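BtGH115A (Bacteroides thetaiotaomicron, PDB 5BY3) acts as a family GH115 4-O-methyl-alpha-glucuronidase with specificity for decorated arabinogalactans. Local coordinates at residues L51-S56 with V138-K143; I237-S242 with Q286-T291; E245-N250 with Y290-R295; L492-K497 with L663-K668; D693-P698 with R738-R743. One frame throughout, in Å; residues are numbered along the deposited sequence.

Contact 1 (L51-S56 with V138-K143); sequences LQTVLS and VTPEKK
V54 meets the loop 138-143 with both its backbone and its side chain, and the packing is tightest there. Its carbonyl O accepts the amide N of K143 at 2.7 Å in a nearly straight bond (165° at the hydrogen), and K142 CA brings a CA-H...O contact to the same oxygen at 3.2 Å. With CG1 anti to the backbone N (chi1 167°), CG2 lies 3.8 Å from P140 CB, while CG1 lies 3.7 Å from K143 CD, the two side chains running side by side. The loop, between helix 113-126 and strand 145-148, packs here on the C-terminal end of helix 38-55, where S56 takes a positive phi, consistent with K143 N standing in for the amide of a further helical turn. L55 CD2 leans on K143 O at 3.4 Å. An alanine in place of V54 would probably open a gap beside P140 CB and take from K143 CD its apolar partner across the contact. Toward solvent the contact thins out. T53 CG2 reaches P140 CG at only 3.9 Å, its hydroxyl being bonded back to R49 O; E141 starts its side chain away from the helix and is exposed.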
# COMPACT_ATOMS: atom_id res chain seq x y z
N LEU A 51 2.82 -22.52 -18.49
CA LEU A 51 2.65 -23.25 -19.75
C LEU A 51 1.95 -24.62 -19.59
O LEU A 51 1.05 -24.95 -20.37
CB LEU A 51 4.00 -23.41 -20.47
CG LEU A 51 4.43 -22.19 -21.29
CD1 LEU A 51 5.94 -22.19 -21.41
CD2 LEU A 51 3.78 -22.11 -22.65
N GLN A 52 2.37 -25.39 -18.58
CA GLN A 52 1.68 -26.59 -18.15
C GLN A 52 0.24 -26.33 -17.69
O GLN A 52 -0.68 -27.02 -18.13
CB GLN A 52 2.47 -27.26 -17.00
CG GLN A 52 2.17 -28.73 -16.76
CD GLN A 52 2.36 -29.61 -18.00
OE1 GLN A 52 3.48 -29.84 -18.47
NE2 GLN A 52 1.26 -30.11 -18.54
N THR A 53 0.04 -25.35 -16.79
CA THR A 53 -1.29 -25.12 -16.22
C THR A 53 -2.26 -24.69 -17.33
O THR A 53 -3.34 -25.26 -17.48
CB THR A 53 -1.26 -24.08 -15.09
OG1 THR A 53 -0.24 -24.43 -14.15
CG2 THR A 53 -2.58 -23.99 -14.36
N VAL A 54 -1.86 -23.71 -18.14
CA VAL A 54 -2.80 -23.04 -19.01
C VAL A 54 -2.96 -23.88 -20.25
O VAL A 54 -4.06 -24.00 -20.74
CB VAL A 54 -2.37 -21.59 -19.36
CG1 VAL A 54 -3.17 -20.97 -20.53
CG2 VAL A 54 -2.51 -20.70 -18.14
N LEU A 55 -1.86 -24.46 -20.72
CA LEU A 55 -1.82 -25.10 -22.03
C LEU A 55 -1.51 -26.61 -22.04
O LEU A 55 -1.51 -27.22 -23.09
CB LEU A 55 -0.83 -24.38 -22.97
CG LEU A 55 -1.23 -23.06 -23.60
CD1 LEU A 55 -0.03 -22.52 -24.35
CD2 LEU A 55 -2.39 -23.20 -24.58
N SER A 56 -1.24 -27.22 -20.88
CA SER A 56 -0.87 -28.66 -20.85
C SER A 56 0.37 -28.90 -21.73
O SER A 56 0.49 -29.92 -22.42
CB SER A 56 -2.06 -29.55 -21.26
OG SER A 56 -3.19 -29.22 -20.47
N VAL A 138 -6.39 -17.84 -7.55
CA VAL A 138 -7.05 -17.42 -8.78
C VAL A 138 -6.67 -18.40 -9.90
O VAL A 138 -5.82 -18.12 -10.77
CB VAL A 138 -6.72 -15.95 -9.06
CG1 VAL A 138 -7.35 -15.47 -10.35
CG2 VAL A 138 -7.20 -15.09 -7.88
N THR A 139 -7.30 -19.58 -9.88
CA THR A 139 -6.93 -20.66 -10.79
C THR A 139 -6.91 -20.23 -12.27
O THR A 139 -7.93 -19.81 -12.79
CB THR A 139 -7.84 -21.88 -10.62
OG1 THR A 139 -8.10 -22.11 -9.22
CG2 THR A 139 -7.16 -23.14 -11.25
N PRO A 140 -5.73 -20.32 -12.95
CA PRO A 140 -5.76 -19.88 -14.39
C PRO A 140 -6.68 -20.77 -15.18
O PRO A 140 -6.88 -21.94 -14.84
CB PRO A 140 -4.31 -20.04 -14.88
CG PRO A 140 -3.50 -20.29 -13.63
CD PRO A 140 -4.40 -20.80 -12.52
N GLU A 141 -7.25 -20.20 -16.22
CA GLU A 141 -8.14 -20.93 -17.08
C GLU A 141 -7.24 -21.71 -18.03
O GLU A 141 -6.10 -21.31 -18.27
CB GLU A 141 -9.05 -19.96 -17.83
CG GLU A 141 -10.14 -19.37 -16.95
CD GLU A 141 -11.24 -18.69 -17.73
OE1 GLU A 141 -11.43 -17.47 -17.53
OE2 GLU A 141 -11.90 -19.38 -18.55
N LYS A 142 -7.75 -22.81 -18.56
CA LYS A 142 -7.01 -23.54 -19.56
C LYS A 142 -7.32 -22.94 -20.91
O LYS A 142 -8.40 -22.39 -21.11
CB LYS A 142 -7.35 -25.02 -19.53
CG LYS A 142 -6.84 -25.72 -18.27
CD LYS A 142 -7.88 -26.72 -17.77
CE LYS A 142 -7.73 -28.07 -18.43
NZ LYS A 142 -6.84 -28.86 -17.54
N LYS A 143 -6.37 -23.03 -21.83
CA LYS A 143 -6.60 -22.58 -23.19
C LYS A 143 -6.37 -23.66 -24.20
O LYS A 143 -5.52 -24.53 -24.02
CB LYS A 143 -5.74 -21.36 -23.50
CG LYS A 143 -6.43 -20.07 -23.13
CD LYS A 143 -5.46 -19.04 -22.64
CE LYS A 143 -4.76 -18.35 -23.78
NZ LYS A 143 -5.03 -16.95 -23.40

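Contact 2 (I237-S242 with Q286-T291); sequences IFMGAS and QEILYT
M239 of strand 238-239 bridges I288, just ahead of strand 290-291, and so brings together the two outermost strands of the eight-stranded parallel sheet as laid out flat. The two segments run in nearly the same direction, 9° apart. M239, a selenomethionine, gives its N to E287 O at 3.1 Å and takes L289 N on its O at 2.6 Å, so its two backbone polar atoms bond to the residues flanking I288, as in a parallel ladder. G240 CA adds a CA-H...O contact to L289 O at 3.4 Å. Strand order and the family's TIM-barrel clan are consistent with this seam closing the barrel, between its third and fourth strands along the chain. The side chains follow the same register. E287 CB sits over one face of the F238 ring, 3.9 Å from its centroid and displaced toward the rim, a CH-pi contact; F238 CB packs on L289 CG at 4.0 Å. M239 CB meets I288 CD1 at 3.7 Å. Beyond the bridge the bonding passes to a side chain: T291 OG1, anti to its own carbonyl carbon (chi1 -78°), donates to A241 O at 2.8 Å from 42° out of the carbonyl plane, and T291 CG2 lies 3.4 Å from S242 O. Outside the pair, Y162 stacks edge-to-face with F238, and Y211 of the neighbouring strand 210-212 bonds to the backbones of F238 and G240.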
# COMPACT_ATOMS: atom_id res chain seq x y z
N ILE A 237 16.03 -10.52 -5.81
CA ILE A 237 15.29 -9.54 -5.05
C ILE A 237 16.29 -8.73 -4.24
O ILE A 237 17.13 -9.28 -3.54
CB ILE A 237 14.32 -10.24 -4.03
CG1 ILE A 237 13.23 -11.10 -4.74
CG2 ILE A 237 13.76 -9.27 -2.99
CD1 ILE A 237 12.26 -10.37 -5.67
N PHE A 238 16.18 -7.41 -4.30
CA PHE A 238 17.00 -6.57 -3.47
C PHE A 238 16.47 -6.71 -2.08
O PHE A 238 15.30 -6.46 -1.82
CB PHE A 238 16.98 -5.15 -4.00
CG PHE A 238 17.71 -5.00 -5.30
CD1 PHE A 238 17.13 -5.43 -6.50
CD2 PHE A 238 19.01 -4.47 -5.33
CE1 PHE A 238 17.82 -5.32 -7.72
CE2 PHE A 238 19.71 -4.36 -6.55
CZ PHE A 238 19.11 -4.79 -7.75
N MSE A 239 17.33 -7.20 -1.19
CA MSE A 239 17.05 -7.14 0.25
C MSE A 239 17.36 -5.73 0.68
O MSE A 239 18.47 -5.20 0.43
CB MSE A 239 17.90 -8.16 1.00
CG MSE A 239 17.68 -9.60 0.53
SE MSE A 239 15.74 -10.00 0.65
CE MSE A 239 15.39 -9.69 2.56
N GLY A 240 16.34 -5.09 1.24
CA GLY A 240 16.40 -3.77 1.87
C GLY A 240 15.89 -4.00 3.27
O GLY A 240 15.65 -5.15 3.63
N ALA A 241 15.73 -2.95 4.07
CA ALA A 241 15.17 -3.06 5.44
C ALA A 241 14.75 -1.68 5.89
O ALA A 241 15.04 -0.73 5.19
CB ALA A 241 16.17 -3.68 6.42
N SER A 242 14.10 -1.57 7.06
CA SER A 242 13.36 -0.35 7.42
C SER A 242 14.20 0.76 8.06
O SER A 242 15.43 0.60 8.26
CB SER A 242 12.15 -0.68 8.31
OG SER A 242 12.53 -0.81 9.66
N GLN A 286 25.96 -9.35 -3.31
CA GLN A 286 24.54 -9.66 -3.29
C GLN A 286 23.73 -8.39 -3.46
O GLN A 286 24.16 -7.31 -3.06
CB GLN A 286 24.18 -10.39 -2.00
CG GLN A 286 22.83 -11.10 -2.02
CD GLN A 286 22.73 -12.26 -1.03
OE1 GLN A 286 23.67 -12.58 -0.28
NE2 GLN A 286 21.59 -12.90 -1.04
N GLU A 287 22.56 -8.55 -4.08
CA GLU A 287 21.61 -7.48 -4.30
C GLU A 287 20.95 -7.07 -2.98
O GLU A 287 20.06 -7.77 -2.44
CB GLU A 287 20.60 -7.88 -5.37
CG GLU A 287 21.26 -8.31 -6.69
CD GLU A 287 20.38 -9.21 -7.54
OE1 GLU A 287 19.99 -10.31 -7.07
OE2 GLU A 287 20.10 -8.82 -8.69
N ILE A 288 21.44 -5.93 -2.47
CA ILE A 288 21.08 -5.36 -1.18
C ILE A 288 20.92 -3.88 -1.39
O ILE A 288 21.68 -3.28 -2.16
CB ILE A 288 22.22 -5.53 -0.13
CG1 ILE A 288 22.65 -7.00 0.03
CG2 ILE A 288 21.87 -4.83 1.20
CD1 ILE A 288 21.55 -7.91 0.56
N LEU A 289 19.90 -3.31 -0.73
CA LEU A 289 19.76 -1.87 -0.57
C LEU A 289 20.05 -1.55 0.88
O LEU A 289 19.34 -2.05 1.78
CB LEU A 289 18.37 -1.38 -0.96
CG LEU A 289 17.87 -1.64 -2.38
CD1 LEU A 289 16.40 -1.24 -2.42
CD2 LEU A 289 18.64 -0.94 -3.51
N TYR A 290 21.10 -0.74 1.09
CA TYR A 290 21.64 -0.48 2.43
C TYR A 290 20.94 0.71 2.99
O TYR A 290 21.04 1.82 2.42
CB TYR A 290 23.17 -0.24 2.37
CG TYR A 290 23.92 -1.50 2.04
CD1 TYR A 290 24.29 -2.38 3.07
CD2 TYR A 290 24.19 -1.88 0.71
CE1 TYR A 290 24.94 -3.56 2.79
CE2 TYR A 290 24.86 -3.08 0.44
CZ TYR A 290 25.21 -3.90 1.49
OH TYR A 290 25.84 -5.10 1.29
N THR A 291 20.18 0.48 4.07
CA THR A 291 19.58 1.59 4.80
C THR A 291 20.67 2.27 5.65
O THR A 291 21.41 1.59 6.36
CB THR A 291 18.37 1.14 5.67
OG1 THR A 291 17.22 0.96 4.83
CG2 THR A 291 17.99 2.18 6.69

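Contact 3 (E245-N250 with Y290-R295); sequences EPMACN and YTLGMR
P246 and T291 bring the two backbones nearest, their CA atoms 4.7 Å apart, but the segments are joined by packing and not by backbone hydrogen bonds. The modelled approach of the carbonyl oxygens of P246 and T291 is too short to be real, so the local detail at that point is doubtful. The proline ring lies against G293 O, P246 CG at 3.2 Å from it, though the neighbouring clash makes this distance approximate. G293 itself has backbone angles (phi 97°) at which a side chain would press on the preceding carbonyl, so the chain carries a glycine there. The setting is a barrel of alternating strands and helices: 245-250 leads from strand 238-239 to helix 251-258, with N250 as its N-cap, and packs against T291 and the chain that follows it. T291 contributes its methyl here, CG2 standing 4.1 Å from P246 CA. M247, a selenomethionine bent at chi2 and chi3, lies alongside L292, SE to CD2 4.1 Å, and its CE approaches CD1 of the Y290 ring obliquely at 4.3 Å. Behind these apolar groups, V280 of helix 265-283 and L326 of helix 308-329 also touch M247, and Q322 OE1 is hydrogen-bonded to G293 N.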
# COMPACT_ATOMS: atom_id res chain seq x y z
N GLU A 245 16.70 -0.25 10.63
CA GLU A 245 17.47 -1.46 10.35
C GLU A 245 18.61 -1.13 9.38
O GLU A 245 18.64 -1.62 8.21
CB GLU A 245 16.57 -2.54 9.78
CG GLU A 245 15.58 -3.18 10.72
CD GLU A 245 14.70 -4.14 9.94
OE1 GLU A 245 13.75 -3.65 9.27
OE2 GLU A 245 14.99 -5.36 9.95
N PRO A 246 19.58 -0.32 9.87
CA PRO A 246 20.68 0.25 9.12
C PRO A 246 21.53 -0.70 8.33
O PRO A 246 21.90 -0.35 7.21
CB PRO A 246 21.56 0.88 10.20
CG PRO A 246 20.64 1.14 11.33
CD PRO A 246 19.70 -0.02 11.31
N MSE A 247 21.86 -1.89 8.86
CA MSE A 247 22.88 -2.12 7.76
C MSE A 247 22.65 -3.48 7.29
O MSE A 247 23.39 -4.40 7.66
CB MSE A 247 24.40 -2.00 8.08
CG MSE A 247 24.96 -0.60 8.25
SE MSE A 247 25.41 0.19 6.50
CE MSE A 247 26.89 -1.04 6.27
N ALA A 248 21.59 -3.65 6.50
CA ALA A 248 20.97 -4.98 6.33
C ALA A 248 20.78 -5.68 7.70
O ALA A 248 20.68 -6.91 7.77
CB ALA A 248 21.80 -5.82 5.38
N CYS A 249 20.72 -4.87 8.76
CA CYS A 249 20.85 -5.32 10.14
C CYS A 249 19.61 -5.08 10.97
O CYS A 249 19.31 -3.96 11.38
CB CYS A 249 22.06 -4.67 10.82
SG CYS A 249 23.51 -5.72 10.78
N ASN A 250 18.89 -6.16 11.22
CA ASN A 250 17.70 -6.11 12.03
C ASN A 250 18.06 -6.03 13.54
O ASN A 250 18.20 -7.05 14.20
CB ASN A 250 16.79 -7.33 11.70
CG ASN A 250 15.63 -7.48 12.67
OD1 ASN A 250 15.44 -6.67 13.59
ND2 ASN A 250 14.84 -8.52 12.48
N TYR A 290 21.10 -0.74 1.09
CA TYR A 290 21.64 -0.48 2.43
C TYR A 290 20.94 0.71 2.99
O TYR A 290 21.04 1.82 2.42
CB TYR A 290 23.17 -0.24 2.37
CG TYR A 290 23.92 -1.50 2.04
CD1 TYR A 290 24.29 -2.38 3.07
CD2 TYR A 290 24.19 -1.88 0.71
CE1 TYR A 290 24.94 -3.56 2.79
CE2 TYR A 290 24.86 -3.08 0.44
CZ TYR A 290 25.21 -3.90 1.49
OH TYR A 290 25.84 -5.10 1.29
N THR A 291 20.18 0.48 4.07
CA THR A 291 19.58 1.59 4.80
C THR A 291 20.67 2.27 5.65
O THR A 291 21.41 1.59 6.36
CB THR A 291 18.37 1.14 5.67
OG1 THR A 291 17.22 0.96 4.83
CG2 THR A 291 17.99 2.18 6.69
N LEU A 292 20.78 3.60 5.58
CA LEU A 292 21.76 4.31 6.39
C LEU A 292 21.14 4.89 7.64
O LEU A 292 19.91 4.96 7.76
CB LEU A 292 22.45 5.40 5.57
CG LEU A 292 23.39 4.96 4.45
CD1 LEU A 292 24.27 6.14 4.07
CD2 LEU A 292 24.24 3.76 4.86
N GLY A 293 22.00 5.30 8.59
CA GLY A 293 21.56 6.02 9.78
C GLY A 293 21.39 5.12 10.98
O GLY A 293 21.90 4.02 11.02
N MSE A 294 20.64 5.63 11.96
CA MSE A 294 20.43 4.96 13.26
C MSE A 294 19.20 5.52 13.95
O MSE A 294 19.01 6.74 14.04
CB MSE A 294 21.65 5.10 14.18
CG MSE A 294 21.64 3.95 15.18
SE MSE A 294 23.36 3.88 16.14
CE MSE A 294 23.10 2.47 17.47
N ARG A 295 18.35 4.60 14.43
CA ARG A 295 17.25 4.92 15.34
C ARG A 295 17.40 4.01 16.56
O ARG A 295 18.53 3.65 16.94
CB ARG A 295 15.88 4.75 14.66
CG ARG A 295 15.57 5.76 13.56
CD ARG A 295 14.24 5.43 12.86
NE ARG A 295 13.08 6.00 13.55
CZ ARG A 295 11.99 5.31 13.90
NH1 ARG A 295 11.84 4.02 13.61
NH2 ARG A 295 11.02 5.96 14.54

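Contact 4 (L492-K497 with L663-K668); sequences LAHIRK and LGYESK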
# COMPACT_ATOMS: atom_id res chain seq x y z
N LEU A 492 -17.30 3.43 2.42
CA LEU A 492 -17.79 3.37 3.78
C LEU A 492 -16.65 3.13 4.80
O LEU A 492 -16.74 3.61 5.95
CB LEU A 492 -18.87 2.31 3.89
CG LEU A 492 -20.23 2.53 3.21
CD1 LEU A 492 -20.81 1.16 2.95
CD2 LEU A 492 -21.24 3.37 4.00
N ALA A 493 -15.62 2.39 4.38
CA ALA A 493 -14.40 2.17 5.17
C ALA A 493 -13.58 3.47 5.30
O ALA A 493 -13.02 3.72 6.35
CB ALA A 493 -13.55 1.08 4.59
N HIS A 494 -13.59 4.32 4.26
CA HIS A 494 -12.94 5.63 4.27
C HIS A 494 -13.59 6.50 5.34
O HIS A 494 -12.93 7.24 6.07
CB HIS A 494 -13.09 6.24 2.87
CG HIS A 494 -12.39 7.55 2.66
ND1 HIS A 494 -11.05 7.64 2.34
CD2 HIS A 494 -12.86 8.83 2.63
CE1 HIS A 494 -10.72 8.92 2.16
NE2 HIS A 494 -11.80 9.66 2.32
N ILE A 495 -14.90 6.38 5.44
CA ILE A 495 -15.67 7.13 6.43
C ILE A 495 -15.28 6.68 7.83
O ILE A 495 -15.11 7.49 8.73
CB ILE A 495 -17.17 6.97 6.11
CG1 ILE A 495 -17.47 7.81 4.83
CG2 ILE A 495 -18.06 7.42 7.27
CD1 ILE A 495 -18.85 7.69 4.23
N ARG A 496 -15.11 5.39 8.01
CA ARG A 496 -14.66 4.83 9.25
C ARG A 496 -14.37 3.38 8.97
O ARG A 496 -15.25 2.62 8.57
CB ARG A 496 -15.72 4.97 10.31
CG ARG A 496 -15.14 4.82 11.69
CD ARG A 496 -14.84 6.17 12.30
NE ARG A 496 -14.21 6.01 13.61
CZ ARG A 496 -13.77 7.00 14.38
NH1 ARG A 496 -13.88 8.27 13.96
NH2 ARG A 496 -13.19 6.72 15.55
N LYS A 497 -13.10 3.03 9.11
CA LYS A 497 -12.61 1.67 8.98
C LYS A 497 -13.29 0.74 9.99
O LYS A 497 -13.69 1.19 11.07
CB LYS A 497 -11.11 1.66 9.20
CG LYS A 497 -10.31 2.28 8.06
CD LYS A 497 -8.81 2.06 8.17
CE LYS A 497 -8.12 1.93 6.79
NZ LYS A 497 -8.00 3.17 5.96
N LEU A 663 -12.78 9.58 -4.85
CA LEU A 663 -12.28 9.99 -3.55
C LEU A 663 -13.33 10.72 -2.70
O LEU A 663 -14.20 11.41 -3.26
CB LEU A 663 -11.02 10.83 -3.75
CG LEU A 663 -10.21 11.28 -2.54
CD1 LEU A 663 -9.51 10.10 -1.93
CD2 LEU A 663 -9.17 12.29 -3.00
N GLY A 664 -13.26 10.57 -1.36
CA GLY A 664 -14.12 11.32 -0.40
C GLY A 664 -15.42 10.65 0.02
O GLY A 664 -15.77 9.61 -0.51
N TYR A 665 -16.15 11.26 0.97
CA TYR A 665 -17.35 10.66 1.58
C TYR A 665 -18.47 10.25 0.59
O TYR A 665 -19.18 9.25 0.79
CB TYR A 665 -17.89 11.62 2.65
CG TYR A 665 -17.28 11.48 4.05
CD1 TYR A 665 -15.94 11.15 4.21
CD2 TYR A 665 -18.06 11.72 5.21
CE1 TYR A 665 -15.37 11.02 5.46
CE2 TYR A 665 -17.50 11.60 6.49
CZ TYR A 665 -16.15 11.25 6.60
OH TYR A 665 -15.50 11.12 7.80
N GLU A 666 -18.63 11.01 -0.48
CA GLU A 666 -19.56 10.64 -1.52
C GLU A 666 -18.89 10.65 -2.91
O GLU A 666 -19.49 11.04 -3.90
CB GLU A 666 -20.83 11.50 -1.46
CG GLU A 666 -20.52 12.99 -1.46
CD GLU A 666 -21.60 13.86 -0.84
OE1 GLU A 666 -22.43 13.33 -0.03
OE2 GLU A 666 -21.60 15.09 -1.16
N SER A 667 -17.64 10.18 -2.95
CA SER A 667 -16.89 9.91 -4.19
C SER A 667 -16.73 11.09 -5.08
O SER A 667 -16.42 10.92 -6.26
CB SER A 667 -17.49 8.75 -5.02
OG SER A 667 -17.87 7.68 -4.18
N LYS A 668 -16.92 12.29 -4.54
CA LYS A 668 -16.86 13.54 -5.32
C LYS A 668 -15.87 14.61 -4.84
O LYS A 668 -15.97 15.76 -5.23
CB LYS A 668 -18.27 14.12 -5.52
CG LYS A 668 -19.11 13.34 -6.54
CD LYS A 668 -20.60 13.31 -6.26
CE LYS A 668 -21.27 12.22 -7.10
NZ LYS A 668 -22.75 12.36 -7.22
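I495 lays its CG1 over the centre of the Y665 ring, 3.7 Å from the centroid and only 9° off the ring normal, which makes this a CH-pi contact with the methylene on the ring face. CG1 is placed there by a chi1 of -72°, anti to the carbonyl carbon, and CD1 continues on to Y665 O at 3.8 Å. H494, one residue earlier on the same helix, meets the loop beside it. Its CG is anti to the backbone N (chi1 -176°); the imidazole NE2 lies 3.9 Å from G664 CA, Y665 CD1 stands at the ring edge 4.2 Å from CD2, and CE1 reaches L663 CD1 at 4.4 Å. The contact between the two segments is therefore one of packing. The loop is held in shape by a turn in which S667 N bonds to G664 O at 3.1 Å, and G664 has a positive phi at which a side chain would collide with the carbonyl before it. A second shell fixes the tyrosine at several points: its OH bonds to R738 O, its N to D769 OD2, and its O to R491 NE, one turn before I495 on helix 476-495. The end of that helix is thus set against the C-terminal beta domain, with helix 523-543 touching I495 through R529, helix 411-423 packing on L663, and strand 766-772 presenting Q770 to Y665.

Contact 5 (D693-P698 with R738-R743); sequences DIRLLP and RNQAIR. With SO4 (sulfate ion), chain B.
I694 and R743, then L696 and A741, are hydrogen-bonded antiparallel pairs flanking the non-hydrogen-bonded pair R695 and I742, where strands 689-696 and 741-748 adjoin in an antiparallel sheet of the C-terminal domain, their axes 160° apart. R695 and I742 point to one face and lie side by side. The nearly eclipsed chi2 of R695 (-17°) puts CD 3.7 Å from I742 CG1, and I742 CD1 lies 3.8 Å above the guanidinium plane, toward its rim. Round the edge, R695 NE forms a salt bridge with D693 OD1 at 2.9 Å, meeting it from above the carboxylate plane, while NH2 bonds weakly to OD2. NH1 donates to Q740 OE1 at 2.7 Å, the amide turned 76° to the guanidinium. R695 NH2 donates to SO4 O1 at 2.6 Å, and NH1 weakly to the same atom of this sulfate, probably from the crystallisation liquor. An alanine in place of R695 would probably leave D693 without the salt bridge to this guanidinium and Q740 OE1 without this donor. Gripped on both flanks, the guanidinium is likely to keep a fixed orientation, its positive charge consistent with attracting the anion.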
# COMPACT_ATOMS: atom_id res chain seq x y z
N ASP A 693 -19.51 24.77 7.31
CA ASP A 693 -18.87 23.51 7.72
C ASP A 693 -18.19 22.94 6.48
O ASP A 693 -18.85 22.50 5.56
CB ASP A 693 -19.97 22.57 8.24
CG ASP A 693 -19.44 21.30 8.91
OD1 ASP A 693 -18.23 21.02 8.82
OD2 ASP A 693 -20.28 20.56 9.50
N ILE A 694 -16.88 23.02 6.45
CA ILE A 694 -16.08 22.69 5.27
C ILE A 694 -15.25 21.44 5.57
O ILE A 694 -14.56 21.37 6.59
CB ILE A 694 -15.15 23.85 4.86
CG1 ILE A 694 -15.96 25.11 4.60
CG2 ILE A 694 -14.35 23.50 3.61
CD1 ILE A 694 -15.12 26.36 4.49
N ARG A 695 -15.35 20.45 4.69
CA ARG A 695 -14.73 19.17 4.89
C ARG A 695 -13.73 18.99 3.74
O ARG A 695 -14.06 19.18 2.56
CB ARG A 695 -15.76 18.06 4.82
CG ARG A 695 -16.75 17.79 5.96
CD ARG A 695 -16.46 18.36 7.34
NE ARG A 695 -17.65 18.29 8.22
CZ ARG A 695 -18.20 17.18 8.73
NH1 ARG A 695 -17.73 15.96 8.44
NH2 ARG A 695 -19.26 17.28 9.54
N LEU A 696 -12.49 18.65 4.10
CA LEU A 696 -11.41 18.54 3.14
C LEU A 696 -10.66 17.25 3.37
O LEU A 696 -10.75 16.64 4.44
CB LEU A 696 -10.44 19.73 3.23
CG LEU A 696 -11.00 21.14 3.22
CD1 LEU A 696 -10.92 21.73 4.63
CD2 LEU A 696 -10.20 21.96 2.22
N LEU A 697 -9.90 16.83 2.37
CA LEU A 697 -9.03 15.68 2.51
C LEU A 697 -7.97 16.10 3.52
O LEU A 697 -7.37 17.18 3.34
CB LEU A 697 -8.38 15.31 1.17
CG LEU A 697 -7.66 13.96 1.11
CD1 LEU A 697 -8.65 12.81 1.25
CD2 LEU A 697 -6.81 13.83 -0.17
N PRO A 698 -7.77 15.30 4.60
CA PRO A 698 -6.75 15.67 5.59
C PRO A 698 -5.32 15.37 5.09
O PRO A 698 -4.48 14.85 5.84
CB PRO A 698 -7.10 14.80 6.78
CG PRO A 698 -7.63 13.53 6.15
CD PRO A 698 -8.28 13.93 4.84
N ARG A 738 -11.20 9.66 10.54
CA ARG A 738 -12.42 9.98 9.80
C ARG A 738 -12.14 10.35 8.34
O ARG A 738 -13.06 10.59 7.56
CB ARG A 738 -13.21 11.11 10.51
CG ARG A 738 -12.54 12.45 10.43
CD ARG A 738 -13.10 13.46 11.39
NE ARG A 738 -12.18 14.56 11.35
CZ ARG A 738 -12.00 15.46 12.32
NH1 ARG A 738 -12.72 15.43 13.44
NH2 ARG A 738 -11.08 16.40 12.13
N ASN A 739 -10.85 10.40 8.00
CA ASN A 739 -10.37 10.90 6.71
C ASN A 739 -11.02 12.23 6.28
O ASN A 739 -11.33 12.42 5.10
CB ASN A 739 -10.50 9.82 5.63
CG ASN A 739 -9.52 8.70 5.83
OD1 ASN A 739 -8.28 8.89 5.72
ND2 ASN A 739 -10.04 7.54 6.17
N GLN A 740 -11.24 13.13 7.22
CA GLN A 740 -11.54 14.51 6.85
C GLN A 740 -10.91 15.46 7.84
O GLN A 740 -11.04 15.25 9.07
CB GLN A 740 -13.04 14.81 6.83
CG GLN A 740 -13.87 14.05 5.82
CD GLN A 740 -15.29 14.51 5.78
OE1 GLN A 740 -15.91 14.72 6.81
NE2 GLN A 740 -15.82 14.69 4.58
N ALA A 741 -10.26 16.50 7.31
CA ALA A 741 -10.05 17.76 8.05
C ALA A 741 -11.38 18.49 8.04
O ALA A 741 -12.15 18.35 7.08
CB ALA A 741 -8.98 18.62 7.43
N ILE A 742 -11.65 19.23 9.12
CA ILE A 742 -12.93 19.83 9.37
C ILE A 742 -12.69 21.26 9.83
O ILE A 742 -12.00 21.48 10.83
CB ILE A 742 -13.72 19.11 10.48
CG1 ILE A 742 -14.08 17.66 10.08
CG2 ILE A 742 -14.97 19.93 10.88
CD1 ILE A 742 -14.99 16.93 11.09
N ARG A 743 -13.29 22.23 9.11
CA ARG A 743 -13.25 23.65 9.50
C ARG A 743 -14.65 24.24 9.51
O ARG A 743 -15.33 24.32 8.48
CB ARG A 743 -12.30 24.47 8.60
CG ARG A 743 -10.84 24.18 8.82
CD ARG A 743 -10.32 24.81 10.13
NE ARG A 743 -8.91 24.44 10.39
CZ ARG A 743 -8.50 23.40 11.13
NH1 ARG A 743 -9.36 22.58 11.71
NH2 ARG A 743 -7.20 23.16 11.26
S SO4 B . -20.07 13.74 11.36
O1 SO4 B . -19.55 15.05 10.89
O2 SO4 B . -20.59 13.85 12.75
O3 SO4 B . -21.15 13.27 10.45
O4 SO4 B . -18.95 12.77 11.37

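Overall arrangement
Contacts 2 and 3 are neighbours, 10 Å between centres: they share Y290 and T291, and A248 CB touches I288 CG2 at 4.3 Å, so one strand of the barrel serves both. Contacts 4 and 5, 12 Å apart between centres, meet directly; the probable hydrogen bond from N739 ND2 to H494 O, 2.9 Å, ties the end of helix 476-495 to the C-terminal domain. Both border the sulfate, which R695 of contact 5 holds and which lies about 5 Å from the side chain of Y665 in contact 4. The two groups are well separated, contact 2 from contact 4 by 36 Å between centres. Contact 1 stands apart in the N-terminal region, with nearest atoms about 20 Å from contact 2. The nickel ion is bound at L404 and D436, outside all five contacts.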